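Local coordinates for protein aromatic-ring-hydroxylating dioxygenase beta subunit (Catenulispora acidiphila, PDB 6P77) that is of unknown function, but adopts an NTF2-like fold, with a possible dioxygenase activity and a possible link to polyketide biosynthesis, at residues 91-96 with 119-124. Sequence-based numbering, arbitrary orientation.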
# COMPACT_ATOMS: atom_id res chain seq x y z
N SER A 91 -2.77 23.52 12.37
CA SER A 91 -3.61 22.57 13.12
C SER A 91 -4.59 21.71 12.30
O SER A 91 -5.27 20.86 12.88
CB SER A 91 -4.42 23.33 14.16
OG SER A 91 -5.32 24.23 13.54
N ALA A 92 -4.71 21.97 10.99
CA ALA A 92 -5.33 21.03 10.06
C ALA A 92 -4.27 20.54 9.08
O ALA A 92 -3.40 21.28 8.66
CB ALA A 92 -6.52 21.65 9.32
N VAL A 93 -4.36 19.26 8.73
CA VAL A 93 -3.47 18.64 7.77
C VAL A 93 -4.28 18.11 6.57
O VAL A 93 -5.36 17.53 6.71
CB VAL A 93 -2.56 17.55 8.41
CG1 VAL A 93 -3.37 16.46 9.09
CG2 VAL A 93 -1.67 16.91 7.37
N GLN A 94 -3.75 18.35 5.38
CA GLN A 94 -4.32 17.85 4.15
C GLN A 94 -3.58 16.58 3.78
O GLN A 94 -2.39 16.50 3.91
CB GLN A 94 -4.17 18.90 3.08
CG GLN A 94 -4.51 18.44 1.69
CD GLN A 94 -4.40 19.59 0.73
OE1 GLN A 94 -5.15 20.57 0.84
NE2 GLN A 94 -3.46 19.49 -0.21
N ALA A 95 -4.32 15.58 3.31
CA ALA A 95 -3.78 14.30 2.92
C ALA A 95 -4.30 13.92 1.52
O ALA A 95 -5.51 13.69 1.34
CB ALA A 95 -4.22 13.24 3.93
N ASP A 96 -3.36 13.79 0.57
CA ASP A 96 -3.61 13.25 -0.75
C ASP A 96 -3.13 11.82 -0.88
O ASP A 96 -2.04 11.47 -0.43
CB ASP A 96 -2.91 14.11 -1.79
CG ASP A 96 -3.61 15.39 -2.03
OD1 ASP A 96 -4.69 15.62 -1.45
OD2 ASP A 96 -3.07 16.20 -2.79
N ASP A 119 -8.25 14.14 1.90
CA ASP A 119 -8.76 14.23 3.26
C ASP A 119 -8.22 15.48 3.91
O ASP A 119 -7.09 15.88 3.65
CB ASP A 119 -8.26 13.07 4.16
CG ASP A 119 -9.02 11.75 3.95
OD1 ASP A 119 -9.99 11.71 3.16
OD2 ASP A 119 -8.59 10.73 4.58
N VAL A 120 -9.02 16.09 4.79
CA VAL A 120 -8.56 17.14 5.65
C VAL A 120 -8.78 16.62 7.05
O VAL A 120 -9.87 16.22 7.39
CB VAL A 120 -9.28 18.49 5.40
CG1 VAL A 120 -8.85 19.55 6.41
CG2 VAL A 120 -8.97 18.98 4.00
N LEU A 121 -7.70 16.63 7.85
CA LEU A 121 -7.69 16.06 9.18
C LEU A 121 -7.43 17.16 10.21
O LEU A 121 -6.62 18.06 9.97
CB LEU A 121 -6.62 14.98 9.27
CG LEU A 121 -6.80 13.82 8.28
CD1 LEU A 121 -5.48 13.25 7.82
CD2 LEU A 121 -7.61 12.71 8.87
N VAL A 122 -8.12 17.06 11.35
CA VAL A 122 -7.90 17.89 12.50
C VAL A 122 -7.79 17.00 13.72
O VAL A 122 -8.00 15.81 13.66
CB VAL A 122 -9.05 18.92 12.70
CG1 VAL A 122 -9.20 19.82 11.48
CG2 VAL A 122 -10.37 18.21 13.00
N ARG A 123 -7.43 17.61 14.84
CA ARG A 123 -7.30 16.91 16.12
C ARG A 123 -8.49 17.28 17.03
O ARG A 123 -8.77 18.45 17.23
CB ARG A 123 -5.98 17.34 16.74
CG ARG A 123 -5.32 16.23 17.50
CD ARG A 123 -3.91 16.59 17.84
NE ARG A 123 -2.95 16.31 16.79
CZ ARG A 123 -2.49 15.10 16.46
NH1 ARG A 123 -2.97 13.98 17.03
NH2 ARG A 123 -1.56 15.02 15.53
N GLY A 124 -9.21 16.25 17.51
CA GLY A 124 -10.32 16.40 18.44
C GLY A 124 -9.86 16.73 19.85
O GLY A 124 -8.66 16.70 20.14
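Leu121 and Val93 face each other as an antiparallel hydrogen-bonded pair, with both side chains running off the same face of the sheet, flank against flank. Each backbone donates to the other: Val93 N to Leu121 O and Leu121 N to Val93 O, both 2.8 Å and nearly straight. A chi1 of 57° tucks Val93 CG1 between the two backbone branches at CA and turns that methyl towards the neighbouring strand, 3.6 Å from Leu121 CB. The longer leucine reaches further along the same face, where its CD1 packs against Ala95 CB at 4.1 Å.

The strands 92-105 and 108-123 form a long beta hairpin in the curved sheet of the NTF2-like fold, and this contact joins the ends far from its turn. Helix 2-23 covers this face, with Leu7 on Val93, and Val11 and His14 on Leu121. Beta-branched Val93 suits an extended strand, while Leu121 is long enough to fill the layer between sheet and helix.

Ala95 pairs with Asp119 through two more backbone bonds, Ala95 N to Asp119 O and Asp119 N to Ala95 O. Its short side chain fits between Leu121 CD1 and Asp119 CB. Asp119 is buried; OD2 is held by a salt bridge to Arg134 and a hydrogen bond from Gln15, which probably makes the charge tolerable.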